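Local coordinates for inositol-1-monophosphatase (Mycobacterium tuberculosis, PDB 2Q74), which hydrolyses inositol 1-phosphate to free myo-inositol and phosphate with the help of magnesium, and forms a homodimer on binding this activator, at the interface of chains A and B. Sequence-based numbering; all coordinates share one arbitrary frame. Chains: chain A/B, Inositol-1-monophosphatase.

Contact 1: the interface of chains A and B. Residues chain A 174, 176, 203, 221-224; chain B 110, 114.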
loop_
_atom_site.group_PDB
_atom_site.type_symbol
_atom_site.label_atom_id
_atom_site.label_comp_id
_atom_site.label_asym_id
_atom_site.label_seq_id
_atom_site.Cartn_x
_atom_site.Cartn_y
_atom_site.Cartn_z
ATOM N N MET A 174 -6.833 5.561 18.066
ATOM C CA MET A 174 -5.453 5.127 17.956
ATOM C C MET A 174 -5.288 4.007 16.921
ATOM O O MET A 174 -4.188 3.495 16.724
ATOM C CB MET A 174 -4.995 4.628 19.324
ATOM C CG MET A 174 -4.831 5.732 20.342
ATOM S SD MET A 174 -3.267 6.607 20.097
ATOM C CE MET A 174 -3.652 7.920 18.899
ATOM N N LEU A 176 -5.275 2.074 13.265
ATOM C CA LEU A 176 -5.039 2.237 11.836
ATOM C C LEU A 176 -5.979 1.300 11.074
ATOM O O LEU A 176 -5.904 0.066 11.210
ATOM C CB LEU A 176 -3.582 1.921 11.511
ATOM C CG LEU A 176 -3.079 2.085 10.110
ATOM C CD1 LEU A 176 -3.180 3.529 9.686
ATOM C CD2 LEU A 176 -1.645 1.598 10.099
ATOM N N ARG A 203 -7.105 6.782 13.979
ATOM C CA ARG A 203 -5.740 7.280 13.798
ATOM C C ARG A 203 -5.461 7.709 12.378
ATOM O O ARG A 203 -5.085 8.848 12.169
ATOM C CB ARG A 203 -4.772 6.184 14.181
ATOM C CG ARG A 203 -3.310 6.545 14.252
ATOM C CD ARG A 203 -2.567 5.244 14.597
ATOM N NE ARG A 203 -1.164 5.433 14.891
ATOM C CZ ARG A 203 -0.681 5.847 16.051
ATOM N NH1 ARG A 203 -1.485 6.164 17.057
ATOM N NH2 ARG A 203 0.635 5.983 16.179
ATOM N N GLY A 221 -0.559 -7.459 12.632
ATOM C CA GLY A 221 -0.444 -6.227 13.425
ATOM C C GLY A 221 -0.037 -5.027 12.585
ATOM O O GLY A 221 0.342 -4.005 13.128
ATOM N N ARG A 222 -0.116 -5.136 11.268
ATOM C CA ARG A 222 0.208 -4.000 10.397
ATOM C C ARG A 222 -0.974 -3.054 10.189
ATOM O O ARG A 222 -0.789 -1.929 9.761
ATOM C CB ARG A 222 0.711 -4.508 9.062
ATOM C CG ARG A 222 1.867 -5.442 9.235
ATOM C CD ARG A 222 2.604 -5.666 7.947
ATOM N NE ARG A 222 3.470 -6.832 8.046
ATOM C CZ ARG A 222 4.360 -7.198 7.128
ATOM N NH1 ARG A 222 4.533 -6.482 6.018
ATOM N NH2 ARG A 222 5.086 -8.296 7.335
ATOM N N LEU A 223 -2.177 -3.538 10.470
ATOM C CA LEU A 223 -3.360 -2.706 10.616
ATOM C C LEU A 223 -3.999 -3.107 11.935
ATOM O O LEU A 223 -3.854 -4.255 12.356
ATOM C CB LEU A 223 -4.362 -2.970 9.499
ATOM C CG LEU A 223 -3.946 -2.620 8.073
ATOM C CD1 LEU A 223 -5.052 -3.147 7.165
ATOM C CD2 LEU A 223 -3.691 -1.106 7.871
ATOM N N ASP A 224 -4.718 -2.176 12.568
ATOM C CA ASP A 224 -5.471 -2.463 13.778
ATOM C C ASP A 224 -6.859 -2.989 13.449
ATOM O O ASP A 224 -7.470 -3.686 14.263
ATOM C CB ASP A 224 -5.598 -1.211 14.629
ATOM C CG ASP A 224 -4.280 -0.790 15.263
ATOM O OD1 ASP A 224 -3.550 -1.608 15.859
ATOM O OD2 ASP A 224 -3.970 0.404 15.146
ATOM N N VAL B 110 3.937 6.485 10.386
ATOM C CA VAL B 110 2.929 5.531 10.816
ATOM C C VAL B 110 3.249 4.176 10.216
ATOM O O VAL B 110 3.197 3.151 10.917
ATOM C CB VAL B 110 1.511 5.966 10.425
ATOM C CG1 VAL B 110 0.510 4.848 10.693
ATOM C CG2 VAL B 110 1.124 7.200 11.211
ATOM N N TYR B 114 4.298 0.546 12.150
ATOM C CA TYR B 114 3.483 -0.667 11.978
ATOM C C TYR B 114 4.125 -1.761 11.120
ATOM O O TYR B 114 3.642 -2.889 11.082
ATOM C CB TYR B 114 2.133 -0.317 11.347
ATOM C CG TYR B 114 1.080 0.196 12.306
ATOM C CD1 TYR B 114 1.063 1.538 12.691
ATOM C CD2 TYR B 114 0.075 -0.642 12.783
ATOM C CE1 TYR B 114 0.099 2.031 13.557
ATOM C CE2 TYR B 114 -0.922 -0.164 13.666
ATOM C CZ TYR B 114 -0.894 1.178 14.055
ATOM O OH TYR B 114 -1.847 1.718 14.856
#
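B:Tyr114 plunges ring first into a pocket of chain A walled by A:Leu176, A:Arg203 and A:Asp224, in the homodimer of this inositol monophosphatase. The residue ends helix 109-114, which begins at the last residue of the family's metal-binding D-P-I-D-G-T motif, and hides 97 Å² against the partner. CG of B:Tyr114 anti to its carbonyl carbon (chi1 -82°) swings the ring off the helix end towards chain A, face-on to A:Leu176. That leucine runs past the ring in the opposite direction and sets methyl CD2 over the ring centre, 3.6 Å from the centroid. The same branch touches B:Val110 tip to tip, A:Leu176 CD2 to B:Val110 CG1 3.9 Å, one helical turn before the tyrosine. At the ring's rim, the phenol OH of B:Tyr114 donates to carboxylate OD2 of A:Asp224, 2.5 Å, arriving on the syn side 23° out of the carboxylate plane; carboxylate and ring are turned 70° apart. The anti lone pair of OD2 takes the backbone N-H of A:Leu176, 2.8 Å away, so two donors grip this oxygen and the bond within chain A probably helps to hold it in place. The extended arm of A:Arg203 passes obliquely to the tyrosine side chain and brings NE to the ring's edge, in plane, 3.9 Å from CE1 of B:Tyr114. Backbone O of A:Gly221 nears the CD2 side of the ring, that of A:Arg222 its leucine face, each 3.4 Å from B:Tyr114 CD2.

Contact 2: the interface of chains A and B. Residues chain A 116, 205-208; chain B 205-207.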
loop_
_atom_site.group_PDB
_atom_site.type_symbol
_atom_site.label_atom_id
_atom_site.label_comp_id
_atom_site.label_asym_id
_atom_site.label_seq_id
_atom_site.Cartn_x
_atom_site.Cartn_y
_atom_site.Cartn_z
ATOM N N ILE A 116 1.698 -2.613 -8.542
ATOM C CA ILE A 116 1.733 -2.301 -7.132
ATOM C C ILE A 116 1.864 -3.645 -6.382
ATOM O O ILE A 116 0.991 -4.498 -6.503
ATOM C CB ILE A 116 0.464 -1.528 -6.693
ATOM C CG1 ILE A 116 0.364 -0.210 -7.491
ATOM C CG2 ILE A 116 0.461 -1.302 -5.167
ATOM C CD1 ILE A 116 -0.918 0.533 -7.256
ATOM N N VAL A 205 -6.114 6.058 7.866
ATOM C CA VAL A 205 -6.766 5.078 7.004
ATOM C C VAL A 205 -5.766 4.592 5.960
ATOM O O VAL A 205 -4.914 5.351 5.525
ATOM C CB VAL A 205 -8.039 5.715 6.326
ATOM C CG1 VAL A 205 -8.747 4.751 5.403
ATOM C CG2 VAL A 205 -8.999 6.197 7.382
ATOM N N ARG A 206 -5.879 3.327 5.582
ATOM C CA ARG A 206 -5.077 2.743 4.517
ATOM C C ARG A 206 -5.998 2.112 3.453
ATOM O O ARG A 206 -6.998 1.466 3.799
ATOM C CB ARG A 206 -4.125 1.679 5.092
ATOM C CG ARG A 206 -2.885 2.196 5.876
ATOM C CD ARG A 206 -1.925 3.083 5.019
ATOM N NE ARG A 206 -1.846 4.439 5.582
ATOM C CZ ARG A 206 -0.858 4.901 6.351
ATOM N NH1 ARG A 206 0.191 4.151 6.626
ATOM N NH2 ARG A 206 -0.898 6.134 6.823
ATOM N N ARG A 207 -5.669 2.315 2.171
ATOM C CA ARG A 207 -6.412 1.699 1.069
ATOM C C ARG A 207 -5.440 1.105 0.083
ATOM O O ARG A 207 -4.910 1.796 -0.799
ATOM C CB ARG A 207 -7.335 2.734 0.423
ATOM C CG ARG A 207 -8.004 2.394 -0.952
ATOM C CD ARG A 207 -9.175 1.442 -0.821
ATOM N NE ARG A 207 -10.551 1.976 -0.640
ATOM C CZ ARG A 207 -10.936 3.170 -0.159
ATOM N NH1 ARG A 207 -10.089 4.134 0.192
ATOM N NH2 ARG A 207 -12.239 3.414 -0.046
ATOM N N ILE A 208 -5.272 -0.196 0.180
ATOM C CA ILE A 208 -4.174 -0.911 -0.444
ATOM C C ILE A 208 -4.539 -1.688 -1.713
ATOM O O ILE A 208 -3.677 -1.909 -2.551
ATOM C CB ILE A 208 -3.519 -1.822 0.612
ATOM C CG1 ILE A 208 -2.724 -0.951 1.586
ATOM C CG2 ILE A 208 -2.607 -2.918 -0.001
ATOM C CD1 ILE A 208 -2.216 -1.724 2.772
ATOM N N VAL B 205 -9.171 4.038 -5.914
ATOM C CA VAL B 205 -8.367 4.906 -5.052
ATOM C C VAL B 205 -7.330 4.083 -4.251
ATOM O O VAL B 205 -7.580 2.930 -3.866
ATOM C CB VAL B 205 -9.303 5.704 -4.085
ATOM C CG1 VAL B 205 -8.522 6.629 -3.192
ATOM C CG2 VAL B 205 -10.320 6.500 -4.870
ATOM N N ARG B 206 -6.158 4.671 -4.029
ATOM C CA ARG B 206 -5.125 4.052 -3.203
ATOM C C ARG B 206 -4.748 5.039 -2.073
ATOM O O ARG B 206 -4.607 6.256 -2.331
ATOM C CB ARG B 206 -3.878 3.694 -4.043
ATOM C CG ARG B 206 -3.999 2.442 -4.956
ATOM C CD ARG B 206 -4.311 1.098 -4.188
ATOM N NE ARG B 206 -5.620 0.540 -4.598
ATOM C CZ ARG B 206 -5.790 -0.460 -5.461
ATOM N NH1 ARG B 206 -4.761 -1.078 -5.979
ATOM N NH2 ARG B 206 -6.985 -0.885 -5.778
ATOM N N ARG B 207 -4.590 4.515 -0.851
ATOM C CA ARG B 207 -4.115 5.301 0.280
ATOM C C ARG B 207 -3.004 4.542 1.011
ATOM O O ARG B 207 -3.258 3.641 1.820
ATOM C CB ARG B 207 -5.294 5.627 1.191
ATOM C CG ARG B 207 -4.995 6.191 2.613
ATOM C CD ARG B 207 -4.607 7.651 2.591
ATOM N NE ARG B 207 -5.656 8.696 2.732
ATOM C CZ ARG B 207 -6.973 8.612 2.478
ATOM N NH1 ARG B 207 -7.581 7.500 2.088
ATOM N NH2 ARG B 207 -7.717 9.696 2.636
HETATM O O HOH W 1 -9.822 6.955 0.894
#
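A:Arg207 and B:Arg207 meet backbone to backbone across the two-fold axis of the dimer, forming an antiparallel beta bridge. Amide N of A:Arg207 donates to carbonyl O of B:Arg207 at 2.8 Å; the return bond, from B:Arg207 N to A:Arg207 O, is 2.7 Å. The side chain of B:Arg207 leaves this bridge with CG anti to its own N (chi1 167°), which carries the chain over the partner's strand. Its CB packs on CB of A:Arg207, 3.6 Å away, close to the axis. CG is modelled doubtfully close to the carbonyl O of A:Val205, and CD stays beside the same oxygen at 3.7 Å. Bends at chi2 and chi3 (77° and 91°) then fold the tip back, and NH1 of B:Arg207 meets a water at 2.6 Å, at the edge of the guanidinium and in its plane. NH1 of A:Arg207 reaches this water from the other chain at 2.9 Å, so it bridges two guanidinium groups and may ease the repulsion between like charges. The carbonyl of A:Val205 is also approached by NE of A:Arg206, 3.2 Å from its O and well above the carbonyl plane. A:Arg206, which probably binds substrate, folds to the opposite side from A:Arg207. In the fold, the bridge lies just past the short strand 204-206 and ahead of helix 211-220, putting the edge of one subunit against its copy.

Contact 1 and contact 2 lie about 14 Å apart, measured between the centres of their C-alpha atoms, in one two-fold interface. Chain A links them through the segment around strand 204-206: A:Arg203, just before it, borders contact 1, while A:Val205, A:Arg206 and A:Arg207 build contact 2. Contact 2 straddles the axis, whereas contact 1 lies off it and recurs with the chains exchanged. In contact 2, A:Arg206 probably contacts substrate. Because helix 109-114 starts at the metal-binding motif and supplies B:Tyr114, magnesium binding, which induces the dimer, could act through contact 1, though the structure alone does not show it.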